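Local structure of uncharacterized protein (Bacteroides ovatus, 3NQK) at residues 256-259 with 265-268; 304-309 with 314-319; 223-226 with 230-233; 118-123 with 217-222; 22-27 with 83-88. The protein is of unknown function but joins an N-terminal region of the E-set clan to a C-terminal, beta-rich region of the BT_3044-like family. One frame throughout, in Å; residues are numbered along the deposited sequence.

Contact 1: residues 256-259 with 265-268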
# COMPACT_ATOMS: atom_id res chain seq x y z
N VAL A 256 10.22 13.35 -12.97
CA VAL A 256 11.02 14.16 -12.04
C VAL A 256 10.37 14.18 -10.68
O VAL A 256 9.20 13.80 -10.53
CB VAL A 256 11.18 15.62 -12.55
CG1 VAL A 256 11.92 15.63 -13.86
CG2 VAL A 256 9.84 16.29 -12.70
N MSE A 257 11.13 14.58 -9.67
CA MSE A 257 10.59 14.76 -8.33
C MSE A 257 10.07 16.18 -8.19
O MSE A 257 10.62 17.09 -8.77
CB MSE A 257 11.64 14.49 -7.28
CG MSE A 257 12.32 13.16 -7.41
SE MSE A 257 11.11 11.64 -7.39
CE MSE A 257 10.62 11.69 -5.50
N ASP A 258 8.97 16.34 -7.44
CA ASP A 258 8.43 17.66 -7.14
C ASP A 258 9.38 18.40 -6.18
O ASP A 258 10.05 17.78 -5.36
CB ASP A 258 7.05 17.54 -6.50
CG ASP A 258 6.34 18.87 -6.36
OD1 ASP A 258 6.19 19.57 -7.39
OD2 ASP A 258 5.90 19.20 -5.24
N ALA A 259 9.45 19.72 -6.31
CA ALA A 259 10.33 20.55 -5.46
C ALA A 259 9.77 20.68 -4.04
O ALA A 259 10.50 20.58 -3.05
CB ALA A 259 10.53 21.93 -6.08
N GLU A 265 6.89 11.85 -7.08
CA GLU A 265 7.39 11.69 -8.43
C GLU A 265 6.29 12.08 -9.41
O GLU A 265 5.17 11.62 -9.29
CB GLU A 265 7.83 10.22 -8.67
CG GLU A 265 8.11 9.89 -10.15
CD GLU A 265 8.42 8.41 -10.39
OE1 GLU A 265 8.10 7.57 -9.51
OE2 GLU A 265 8.96 8.09 -11.47
N ARG A 266 6.62 12.94 -10.36
CA ARG A 266 5.69 13.34 -11.38
C ARG A 266 6.09 12.70 -12.70
O ARG A 266 7.16 12.95 -13.21
CB ARG A 266 5.67 14.86 -11.52
CG ARG A 266 5.14 15.59 -10.26
CD ARG A 266 4.68 17.03 -10.58
NE ARG A 266 4.37 17.81 -9.38
CZ ARG A 266 3.24 17.71 -8.66
NH1 ARG A 266 2.29 16.84 -9.00
NH2 ARG A 266 3.08 18.47 -7.59
N ARG A 267 5.24 11.80 -13.21
CA ARG A 267 5.55 11.05 -14.43
C ARG A 267 4.71 11.57 -15.59
O ARG A 267 3.48 11.63 -15.51
CB ARG A 267 5.29 9.56 -14.23
CG ARG A 267 5.99 8.67 -15.26
CD ARG A 267 5.52 7.20 -15.19
NE ARG A 267 5.85 6.57 -13.90
CZ ARG A 267 7.04 6.08 -13.58
NH1 ARG A 267 8.06 6.17 -14.43
NH2 ARG A 267 7.23 5.53 -12.39
N TYR A 268 5.38 11.95 -16.66
CA TYR A 268 4.73 12.52 -17.82
C TYR A 268 4.84 11.60 -19.03
O TYR A 268 5.91 11.07 -19.32
CB TYR A 268 5.38 13.84 -18.16
CG TYR A 268 5.35 14.85 -17.05
CD1 TYR A 268 4.29 15.73 -16.90
CD2 TYR A 268 6.40 14.95 -16.16
CE1 TYR A 268 4.27 16.68 -15.89
CE2 TYR A 268 6.39 15.90 -15.13
CZ TYR A 268 5.32 16.75 -15.01
OH TYR A 268 5.30 17.67 -14.01
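V256 and R266 face each other as an antiparallel hydrogen-bonded pair. V256 N donates to R266 O at 3.1 Å. R266 N returns a bond to V256 O at 2.7 Å, and here the donor sits nearly in line with the carbonyl. The next pair, M257 with E265, is non-hydrogen-bonded. E265 CA makes a CA-H...O contact with V256 O at 3.5 Å.

Strand 244-257 ends here and strand 264-279 begins, so the contact lies next to the turn of a beta hairpin. Strand 292-307 continues the sheet beyond 264-279. On the second subunit, V52 packs on V256 and C106 on M257.

Charges meet just past the last pair. D258 OD1 accepts from R266 NE at 3.2 Å and, weakly, from R266 NH2 at 3.3 Å, forming a salt bridge. The oxygen lies at the guanidinium edge, near its plane. The two planes are 80° apart, and NE meets OD1 from above the carboxylate plane, 60° out of it. D258 CG is anti to the backbone N (chi1 -171°), which lays the side chain alongside R266. D258 OD2 is held by R261 N of the turn.

Apolar contacts flank the strands. M257, a selenomethionine, bends at chi2 and chi3 and brings SE to 3.8 Å from E265 CB. On the other face, V256 CG2 meets the Y268 ring edge at CE2, 4.2 Å away.

Contact 2: residues 304-309 with 314-319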
# COMPACT_ATOMS: atom_id res chain seq x y z
N ARG A 304 1.07 11.64 -14.15
CA ARG A 304 0.77 10.61 -13.20
C ARG A 304 1.59 10.88 -11.93
O ARG A 304 2.80 10.91 -11.97
CB ARG A 304 1.11 9.25 -13.82
CG ARG A 304 0.71 8.02 -13.03
CD ARG A 304 -0.78 7.86 -12.88
NE ARG A 304 -1.52 7.63 -14.13
CZ ARG A 304 -1.57 6.47 -14.76
NH1 ARG A 304 -0.81 5.46 -14.37
NH2 ARG A 304 -2.34 6.34 -15.82
N ASN A 305 0.91 11.21 -10.84
CA ASN A 305 1.58 11.57 -9.59
C ASN A 305 1.83 10.36 -8.73
O ASN A 305 0.89 9.63 -8.42
CB ASN A 305 0.76 12.58 -8.84
CG ASN A 305 0.53 13.84 -9.63
OD1 ASN A 305 1.47 14.51 -10.02
ND2 ASN A 305 -0.73 14.14 -9.89
N ILE A 306 3.08 10.18 -8.28
CA ILE A 306 3.46 8.97 -7.55
C ILE A 306 4.15 9.25 -6.24
O ILE A 306 5.17 9.94 -6.20
CB ILE A 306 4.41 8.12 -8.37
CG1 ILE A 306 3.70 7.59 -9.62
CG2 ILE A 306 4.95 6.97 -7.53
CD1 ILE A 306 4.64 6.83 -10.59
N ASN A 307 3.63 8.65 -5.18
CA ASN A 307 4.26 8.77 -3.86
C ASN A 307 5.35 7.70 -3.71
O ASN A 307 5.05 6.54 -3.50
CB ASN A 307 3.21 8.62 -2.75
CG ASN A 307 3.80 8.73 -1.37
OD1 ASN A 307 5.02 8.63 -1.18
ND2 ASN A 307 2.95 8.89 -0.38
N THR A 308 6.60 8.12 -3.86
CA THR A 308 7.73 7.17 -3.90
C THR A 308 7.88 6.41 -2.61
O THR A 308 8.37 5.29 -2.61
CB THR A 308 9.00 7.87 -4.13
OG1 THR A 308 9.20 8.82 -3.08
CG2 THR A 308 8.96 8.59 -5.46
N GLN A 309 7.49 7.03 -1.51
CA GLN A 309 7.57 6.40 -0.21
C GLN A 309 6.84 5.06 -0.22
O GLN A 309 7.20 4.15 0.55
CB GLN A 309 7.02 7.33 0.90
CG GLN A 309 8.06 8.39 1.37
CD GLN A 309 7.43 9.55 2.17
OE1 GLN A 309 6.20 9.73 2.21
NE2 GLN A 309 8.30 10.37 2.79
N ASP A 314 0.60 0.06 -7.78
CA ASP A 314 -0.81 0.51 -7.83
C ASP A 314 -1.14 1.46 -6.69
O ASP A 314 -1.77 2.50 -6.88
CB ASP A 314 -1.76 -0.69 -7.76
CG ASP A 314 -1.70 -1.57 -8.99
OD1 ASP A 314 -0.92 -1.26 -9.90
OD2 ASP A 314 -2.45 -2.56 -9.05
N GLN A 315 -0.75 1.06 -5.48
CA GLN A 315 -1.08 1.80 -4.27
C GLN A 315 -0.44 3.19 -4.25
O GLN A 315 -1.03 4.15 -3.75
CB GLN A 315 -0.64 0.97 -3.02
CG GLN A 315 -0.88 1.65 -1.63
CD GLN A 315 -2.35 1.71 -1.21
OE1 GLN A 315 -3.11 0.74 -1.38
NE2 GLN A 315 -2.75 2.83 -0.60
N GLN A 316 0.74 3.31 -4.87
CA GLN A 316 1.52 4.56 -4.84
C GLN A 316 0.89 5.73 -5.63
O GLN A 316 1.21 6.89 -5.38
CB GLN A 316 2.98 4.31 -5.34
CG GLN A 316 3.10 3.98 -6.84
CD GLN A 316 4.56 3.69 -7.29
OE1 GLN A 316 5.43 3.38 -6.47
NE2 GLN A 316 4.80 3.77 -8.59
N ILE A 317 0.02 5.43 -6.58
CA ILE A 317 -0.56 6.50 -7.41
C ILE A 317 -1.52 7.33 -6.61
O ILE A 317 -2.29 6.81 -5.82
CB ILE A 317 -1.32 5.94 -8.63
CG1 ILE A 317 -0.39 5.12 -9.52
CG2 ILE A 317 -1.93 7.09 -9.43
CD1 ILE A 317 -1.09 4.08 -10.31
N GLU A 318 -1.47 8.64 -6.82
CA GLU A 318 -2.42 9.57 -6.24
C GLU A 318 -3.36 10.03 -7.32
O GLU A 318 -3.01 10.87 -8.15
CB GLU A 318 -1.71 10.76 -5.61
CG GLU A 318 -0.75 10.37 -4.49
CD GLU A 318 -0.23 11.57 -3.68
OE1 GLU A 318 -0.39 12.74 -4.15
OE2 GLU A 318 0.34 11.34 -2.58
N TRP A 319 -4.53 9.44 -7.36
CA TRP A 319 -5.52 9.79 -8.37
C TRP A 319 -6.21 11.11 -7.99
O TRP A 319 -6.38 11.39 -6.80
CB TRP A 319 -6.54 8.66 -8.50
CG TRP A 319 -5.95 7.36 -8.99
CD1 TRP A 319 -5.63 6.26 -8.23
CD2 TRP A 319 -5.58 7.05 -10.33
NE1 TRP A 319 -5.10 5.27 -9.03
CE2 TRP A 319 -5.06 5.73 -10.32
CE3 TRP A 319 -5.65 7.75 -11.53
CZ2 TRP A 319 -4.62 5.11 -11.48
CZ3 TRP A 319 -5.20 7.13 -12.68
CH2 TRP A 319 -4.69 5.82 -12.64
OXT TRP A 319 -6.56 11.94 -8.87
O HOH W 1 -2.47 13.65 -7.30
O HOH W 2 -1.89 10.58 -10.60
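R304 lies across I317 and W319, the latter being the last residue of the chain. R304 CB and CG lead off strand 292-307, with CG anti to the backbone N (chi1 -173°). The chain then bends at chi2 and chi3. CD meets I317 CG2 at 3.7 Å. NE lies 3.9 Å from W319 CH2. CZ is 3.8 Å from the same CH2, which stands over the middle of one guanidinium face. The two planes are 46° apart, so this is no flat stack. At the tip, NH2 donates to the carbonyls of S161 and N158. I317 CG2 also covers one face of the W319 ring, and the ring stacks on Y30.

The backbones are bridged once, at I306 and I317. E318 N donates to N305 O at 3.0 Å, and N307 N to Q316 O at 3.0 Å. A water joins N305 N to E318 O. I306 CG2 packs on Q316 CG at 3.6 Å. E318 has its charged partner in R261.

The C-terminal tail is thus fixed to the strand by backbone bonds, bridging water and side-chain packing. The charge of R304 is turned to carbonyl oxygens outside the contact, and the side chains it meets here, I317 and the W319 ring, are uncharged.

Contact 3: residues 223-226 with 230-233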
# COMPACT_ATOMS: atom_id res chain seq x y z
N HIS A 223 -1.40 2.48 -29.80
CA HIS A 223 -0.56 1.45 -29.19
C HIS A 223 0.84 1.97 -28.98
O HIS A 223 1.45 2.54 -29.90
CB HIS A 223 -0.55 0.20 -30.06
CG HIS A 223 0.40 -0.85 -29.60
ND1 HIS A 223 0.23 -1.55 -28.43
CD2 HIS A 223 1.50 -1.38 -30.19
CE1 HIS A 223 1.20 -2.43 -28.30
NE2 HIS A 223 1.99 -2.35 -29.35
N PHE A 224 1.35 1.82 -27.77
CA PHE A 224 2.68 2.32 -27.43
C PHE A 224 3.72 1.25 -27.69
O PHE A 224 3.70 0.21 -27.07
CB PHE A 224 2.72 2.75 -25.98
CG PHE A 224 1.95 3.97 -25.70
CD1 PHE A 224 0.59 3.93 -25.59
CD2 PHE A 224 2.59 5.17 -25.53
CE1 PHE A 224 -0.13 5.07 -25.33
CE2 PHE A 224 1.86 6.34 -25.25
CZ PHE A 224 0.52 6.28 -25.15
N LYS A 225 4.65 1.53 -28.59
CA LYS A 225 5.67 0.54 -28.95
C LYS A 225 6.97 0.74 -28.15
O LYS A 225 7.22 1.81 -27.58
CB LYS A 225 5.95 0.56 -30.46
CG LYS A 225 4.78 0.01 -31.31
CD LYS A 225 5.21 -0.33 -32.75
CE LYS A 225 5.54 0.92 -33.54
NZ LYS A 225 5.87 0.63 -34.95
N GLU A 226 7.79 -0.31 -28.14
CA GLU A 226 9.03 -0.34 -27.35
C GLU A 226 10.02 0.77 -27.79
O GLU A 226 10.76 1.31 -26.97
CB GLU A 226 9.69 -1.73 -27.48
CG GLU A 226 10.31 -2.28 -26.17
CD GLU A 226 9.24 -2.76 -25.14
OE1 GLU A 226 8.04 -2.42 -25.31
OE2 GLU A 226 9.61 -3.46 -24.17
N LEU A 230 4.22 5.44 -31.84
CA LEU A 230 2.87 4.93 -31.68
C LEU A 230 2.34 4.32 -32.98
O LEU A 230 2.75 4.70 -34.08
CB LEU A 230 1.91 6.06 -31.29
CG LEU A 230 2.00 6.82 -29.96
CD1 LEU A 230 2.24 5.87 -28.77
CD2 LEU A 230 3.05 7.84 -30.05
N ASP A 231 1.44 3.35 -32.85
CA ASP A 231 0.53 3.01 -33.91
C ASP A 231 -0.74 3.78 -33.55
O ASP A 231 -1.10 3.85 -32.38
CB ASP A 231 0.21 1.52 -33.94
CG ASP A 231 1.41 0.66 -34.29
OD1 ASP A 231 2.18 1.03 -35.20
OD2 ASP A 231 1.54 -0.44 -33.69
N MSE A 232 -1.37 4.41 -34.54
CA MSE A 232 -2.66 5.05 -34.34
C MSE A 232 -3.55 4.65 -35.48
O MSE A 232 -3.21 4.89 -36.62
CB MSE A 232 -2.53 6.56 -34.33
CG MSE A 232 -1.75 7.12 -33.18
SE MSE A 232 -1.87 9.06 -33.10
CE MSE A 232 -3.78 9.25 -33.09
N LYS A 233 -4.68 4.05 -35.18
CA LYS A 233 -5.60 3.61 -36.22
C LYS A 233 -7.03 3.71 -35.73
O LYS A 233 -7.30 3.49 -34.56
CB LYS A 233 -5.29 2.18 -36.60
CG LYS A 233 -5.91 1.73 -37.91
CD LYS A 233 -5.61 0.25 -38.21
CE LYS A 233 -6.33 -0.24 -39.47
NZ LYS A 233 -6.10 -1.69 -39.74
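F224 and L230 form the tight part of this contact. L230 CD1 sits over one face of the F224 ring, 3.6 Å from its centroid and 21° off the ring normal. This is a CH-pi contact, with the methyl offset toward the rim. The two side chains lie next to each other and point the same way. F224 lies on the buried face of the sheet with L230, and CG anti to the carbonyl carbon (chi1 -70°) brings the ring face to the leucine methyl. There the ring stacks on Y160, meets Y251 edge-to-face and touches V269 and I271.

The backbone holds the pair in place. H223 N donates to D231 O at 2.9 Å, and D231 N to H223 O at 3.1 Å. L230 CA adds a CA-H...O contact to H223 O at 3.3 Å. The segments are the two arms of a beta hairpin, strands 219-224 and 230-234, joined by a short turn. An alanine in place of F224 would take away the ring, is likely to open a gap beneath L230 CD1 and would probably leave Y160 without its stacking partner.

The other face is looser and partly exposed. D231 OD2 lies at the edge of the H223 ring, 3.6 Å from CD2, with the carboxylate and ring planes only 17° apart. This is contact without a hydrogen bond. The polar partner of H223 is S198 OG, which meets ND1. Beyond the last strand pair, K225 crosses D231 at about a right angle. Its NZ stays 3.7 Å from D231 OD1, a long salt bridge. The backbone O of K225 is hydrogen-bonded to the hydroxyl of Y251.

Contact 4: residues 118-123 with 217-222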
# COMPACT_ATOMS: atom_id res chain seq x y z
N ASP A 118 -10.87 -7.31 -23.47
CA ASP A 118 -11.85 -6.83 -24.47
C ASP A 118 -12.91 -5.90 -23.87
O ASP A 118 -13.92 -5.66 -24.49
CB ASP A 118 -12.53 -8.02 -25.18
CG ASP A 118 -11.54 -8.90 -25.96
OD1 ASP A 118 -10.68 -8.34 -26.69
OD2 ASP A 118 -11.63 -10.16 -25.88
N ILE A 119 -12.69 -5.41 -22.66
CA ILE A 119 -13.64 -4.47 -22.06
C ILE A 119 -13.75 -3.25 -22.99
O ILE A 119 -12.75 -2.79 -23.53
CB ILE A 119 -13.21 -4.02 -20.62
CG1 ILE A 119 -14.33 -3.27 -19.91
CG2 ILE A 119 -11.99 -3.14 -20.69
CD1 ILE A 119 -15.46 -4.12 -19.49
N ASP A 120 -14.97 -2.80 -23.23
CA ASP A 120 -15.20 -1.64 -24.06
C ASP A 120 -15.44 -0.46 -23.17
O ASP A 120 -16.50 -0.32 -22.60
CB ASP A 120 -16.41 -1.87 -24.96
CG ASP A 120 -16.67 -0.70 -25.89
OD1 ASP A 120 -15.99 0.34 -25.76
OD2 ASP A 120 -17.53 -0.83 -26.78
N MSE A 121 -14.47 0.43 -23.07
CA MSE A 121 -14.59 1.56 -22.15
C MSE A 121 -15.34 2.72 -22.71
O MSE A 121 -15.23 3.83 -22.21
CB MSE A 121 -13.23 2.02 -21.70
CG MSE A 121 -12.50 1.00 -20.89
SE MSE A 121 -13.52 0.40 -19.36
CE MSE A 121 -14.03 2.15 -18.62
N LEU A 122 -16.12 2.48 -23.75
CA LEU A 122 -17.06 3.48 -24.19
C LEU A 122 -18.10 3.66 -23.07
O LEU A 122 -18.66 4.74 -22.90
CB LEU A 122 -17.74 3.07 -25.51
CG LEU A 122 -18.94 3.96 -25.91
CD1 LEU A 122 -19.19 3.94 -27.38
CD2 LEU A 122 -20.18 3.53 -25.15
N GLU A 123 -18.34 2.59 -22.31
CA GLU A 123 -19.34 2.61 -21.26
C GLU A 123 -18.74 3.03 -19.94
O GLU A 123 -17.55 2.78 -19.67
CB GLU A 123 -19.98 1.21 -21.10
CG GLU A 123 -20.53 0.58 -22.41
CD GLU A 123 -21.85 1.19 -22.88
OE1 GLU A 123 -22.57 1.79 -22.06
OE2 GLU A 123 -22.17 1.03 -24.08
N LYS A 217 -17.93 5.57 -33.21
CA LYS A 217 -17.38 5.64 -34.55
C LYS A 217 -16.12 6.49 -34.64
O LYS A 217 -15.34 6.32 -35.55
CB LYS A 217 -18.46 6.12 -35.53
CG LYS A 217 -19.51 5.00 -35.83
CD LYS A 217 -20.63 5.43 -36.78
CE LYS A 217 -21.49 4.22 -37.22
NZ LYS A 217 -20.64 3.07 -37.75
N TYR A 218 -15.87 7.33 -33.64
CA TYR A 218 -14.71 8.23 -33.66
C TYR A 218 -13.54 7.76 -32.78
O TYR A 218 -12.59 8.52 -32.58
CB TYR A 218 -15.15 9.63 -33.23
CG TYR A 218 -16.18 10.25 -34.16
CD1 TYR A 218 -15.81 10.83 -35.36
CD2 TYR A 218 -17.52 10.23 -33.84
CE1 TYR A 218 -16.75 11.38 -36.21
CE2 TYR A 218 -18.47 10.79 -34.68
CZ TYR A 218 -18.09 11.35 -35.86
OH TYR A 218 -19.05 11.89 -36.71
N LYS A 219 -13.58 6.51 -32.32
CA LYS A 219 -12.46 5.98 -31.49
C LYS A 219 -11.18 5.85 -32.31
O LYS A 219 -11.20 5.37 -33.43
CB LYS A 219 -12.83 4.59 -30.91
CG LYS A 219 -13.95 4.60 -29.85
CD LYS A 219 -14.58 3.19 -29.63
CE LYS A 219 -14.11 2.52 -28.34
NZ LYS A 219 -14.89 1.27 -28.05
N ILE A 220 -10.06 6.28 -31.73
CA ILE A 220 -8.75 6.09 -32.34
C ILE A 220 -7.91 5.23 -31.40
O ILE A 220 -7.62 5.64 -30.29
CB ILE A 220 -8.01 7.42 -32.54
CG1 ILE A 220 -8.87 8.41 -33.31
CG2 ILE A 220 -6.70 7.19 -33.26
CD1 ILE A 220 -8.21 9.74 -33.48
N ASN A 221 -7.57 4.02 -31.83
CA ASN A 221 -6.76 3.12 -31.02
C ASN A 221 -5.30 3.52 -31.10
O ASN A 221 -4.78 3.79 -32.18
CB ASN A 221 -6.93 1.67 -31.48
CG ASN A 221 -8.34 1.14 -31.24
OD1 ASN A 221 -8.93 1.38 -30.20
ND2 ASN A 221 -8.88 0.43 -32.23
N VAL A 222 -4.64 3.57 -29.95
CA VAL A 222 -3.27 4.02 -29.88
C VAL A 222 -2.41 3.01 -29.13
O VAL A 222 -2.65 2.72 -27.97
CB VAL A 222 -3.19 5.35 -29.16
CG1 VAL A 222 -1.75 5.82 -29.04
CG2 VAL A 222 -4.03 6.37 -29.88
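The backbones keep well apart where D120 and L122 face K219, the nearest CA atoms, of L122 and K219, being 9.0 Å apart. Only side chains cross the interval. K219 comes from the start of strand 219-224, with CG anti to the carbonyl carbon (chi1 -68°) and a bend at chi3. Its NZ reaches D120 OD1 at 2.7 Å, a hydrogen bond within a salt bridge. The ammonium comes from above the carboxylate plane, 42° out of it.

The same oxygen accepts L122 N at 2.9 Å, from the opposite face of the plane. This second bond makes an Asx turn of residues 120-122. D120 OD1 is therefore held from both faces, and the turn probably limits rotation of the carboxylate that meets the lysine. The loop lies in the DUF4973 region and the strand in the BT_3044-like region, so the pair ties the two parts of the chain together.

L122 CB packs 4.2 Å from K219 NZ. The L122 side chain also touches K216 and Y202. K219 has a second partner in F200, a cation-pi contact. K219 is buried, and the nearby carboxylate and ring would be expected to steady its positive charge. On the loop side, D120 O accepts from W125 NE1, which anchors the turn to the strand that follows.

Contact 5: residues 22-27 with 83-88. With EDO (1,2-ethanediol), chain B.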
# COMPACT_ATOMS: atom_id res chain seq x y z
N GLY A 22 -18.61 9.72 -4.69
CA GLY A 22 -18.69 11.04 -5.30
C GLY A 22 -20.03 11.75 -5.06
O GLY A 22 -20.81 11.37 -4.17
N SER A 23 -20.29 12.74 -5.90
CA SER A 23 -21.46 13.64 -5.76
C SER A 23 -22.83 12.92 -5.72
O SER A 23 -23.72 13.31 -4.97
CB SER A 23 -21.45 14.65 -6.92
OG SER A 23 -20.12 15.06 -7.22
N ASP A 24 -22.96 11.84 -6.51
CA ASP A 24 -24.27 11.16 -6.72
C ASP A 24 -24.44 9.82 -5.93
O ASP A 24 -25.57 9.34 -5.73
CB ASP A 24 -24.47 10.90 -8.23
CG ASP A 24 -23.24 10.22 -8.89
OD1 ASP A 24 -22.27 9.89 -8.15
OD2 ASP A 24 -23.24 10.05 -10.14
N GLY A 25 -23.32 9.21 -5.52
CA GLY A 25 -23.38 7.95 -4.78
C GLY A 25 -22.50 6.87 -5.35
O GLY A 25 -22.49 5.74 -4.85
N VAL A 26 -21.72 7.23 -6.37
CA VAL A 26 -20.81 6.28 -7.02
C VAL A 26 -19.36 6.40 -6.52
O VAL A 26 -18.82 7.48 -6.42
CB VAL A 26 -20.84 6.48 -8.55
CG1 VAL A 26 -19.60 5.95 -9.17
CG2 VAL A 26 -22.06 5.81 -9.13
N THR A 27 -18.76 5.25 -6.20
CA THR A 27 -17.38 5.18 -5.74
C THR A 27 -16.49 4.73 -6.89
O THR A 27 -16.73 3.68 -7.49
CB THR A 27 -17.22 4.18 -4.59
OG1 THR A 27 -17.94 4.63 -3.44
CG2 THR A 27 -15.77 4.01 -4.22
N LEU A 83 -25.58 9.65 -20.84
CA LEU A 83 -24.79 9.90 -19.63
C LEU A 83 -24.96 8.80 -18.57
O LEU A 83 -24.36 8.87 -17.50
CB LEU A 83 -25.18 11.23 -19.00
CG LEU A 83 -25.08 12.51 -19.82
CD1 LEU A 83 -25.55 13.71 -18.98
CD2 LEU A 83 -23.66 12.73 -20.32
N TRP A 84 -25.79 7.80 -18.86
CA TRP A 84 -26.12 6.76 -17.87
C TRP A 84 -24.96 5.84 -17.56
O TRP A 84 -24.12 5.56 -18.41
CB TRP A 84 -27.28 5.90 -18.37
CG TRP A 84 -28.60 6.46 -18.15
CD1 TRP A 84 -28.95 7.78 -18.15
CD2 TRP A 84 -29.81 5.73 -18.03
NE1 TRP A 84 -30.29 7.91 -17.98
CE2 TRP A 84 -30.85 6.66 -17.90
CE3 TRP A 84 -30.12 4.36 -17.97
CZ2 TRP A 84 -32.19 6.28 -17.72
CZ3 TRP A 84 -31.44 3.98 -17.79
CH2 TRP A 84 -32.46 4.94 -17.66
N TYR A 85 -24.97 5.32 -16.35
CA TYR A 85 -24.06 4.27 -15.98
C TYR A 85 -24.60 2.95 -16.53
O TYR A 85 -25.81 2.79 -16.70
CB TYR A 85 -23.94 4.20 -14.47
CG TYR A 85 -23.31 5.40 -13.85
CD1 TYR A 85 -21.97 5.66 -14.03
CD2 TYR A 85 -24.04 6.26 -13.04
CE1 TYR A 85 -21.36 6.76 -13.44
CE2 TYR A 85 -23.44 7.36 -12.44
CZ TYR A 85 -22.10 7.60 -12.65
OH TYR A 85 -21.49 8.68 -12.06
N THR A 86 -23.72 2.02 -16.81
CA THR A 86 -24.13 0.75 -17.34
C THR A 86 -23.67 -0.38 -16.44
O THR A 86 -22.53 -0.42 -16.03
CB THR A 86 -23.57 0.56 -18.71
OG1 THR A 86 -24.02 1.63 -19.55
CG2 THR A 86 -24.03 -0.79 -19.30
N GLU A 87 -24.59 -1.28 -16.11
CA GLU A 87 -24.28 -2.37 -15.22
C GLU A 87 -23.20 -3.23 -15.82
O GLU A 87 -23.28 -3.58 -16.96
CB GLU A 87 -25.52 -3.21 -14.95
CG GLU A 87 -25.28 -4.36 -13.99
CD GLU A 87 -26.51 -5.22 -13.78
OE1 GLU A 87 -27.64 -4.73 -14.02
OE2 GLU A 87 -26.36 -6.39 -13.36
N MSE A 88 -22.17 -3.52 -15.05
CA MSE A 88 -21.08 -4.34 -15.54
C MSE A 88 -21.57 -5.72 -15.96
O MSE A 88 -22.47 -6.30 -15.33
CB MSE A 88 -20.01 -4.48 -14.50
CG MSE A 88 -18.77 -5.09 -15.02
SE MSE A 88 -17.27 -4.50 -14.04
CE MSE A 88 -15.85 -5.27 -15.10
C1 EDO B . -19.40 12.38 -9.28
O1 EDO B . -20.64 12.10 -8.61
C2 EDO B . -18.76 11.09 -9.79
O2 EDO B . -18.67 10.14 -8.73
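D24 OD1 takes both V26 N, at 3.2 Å, and O1 of a bound 1,2-ethanediol, at 2.8 Å, while OD2 of the same carboxylate holds Y85 across the contact. The bond from V26 N makes an Asx turn of residues 24-26. The ethanediol probably comes from the crystallisation liquor, and its O1 is met by D24 N at 3.1 Å as well.

D24 OD2 receives the hydroxyl of Y85 at 2.9 Å, through its syn lone pair. OD2 lies at the edge of the Y85 ring, in its plane, and the carboxylate is turned 59° against that plane. D24 CG sits between the backbone N and the carbonyl carbon (chi1 50°), which sends the carboxylate back over its own turn. An asparagine here has a single acceptor oxygen, and would probably leave either the Y85 hydroxyl or V26 N without its mate.

V26, from the same loop, meets Y85 over a ring face rather than at the edge. Its CG2 stands 4.2 Å from the ring centroid and 25° off the normal, a CH-pi contact. Y85 also has K124 as a cation-pi partner. Helix 65-76 borders the site, with R75 on D24 and L71 on V26. The backbone angles of G25 would press any side chain against the carbonyl O of D24. The loop is closed at its neck by G22 N donating to V26 O at 2.8 Å.

Overall arrangement
From the N terminus, contact 5 comes first and closes the long loop from 22-27 to 83-88, which includes helix 65-76. Contact 4 follows and spans 93 residues, tying the DUF4973 region to the BT_3044-like region. E123 OE1 to T86 OG1 links these two. Contacts 3 and 1 each close a beta hairpin beside its short turn, and contact 2 brings the C-terminal tail back to strand 292-307. All five lie in series, and none nests or crosses. Contacts 3 and 4 share strand 219-224. Contacts 1 and 2 touch through neighbouring strands of the same sheet, and both meet the second subunit.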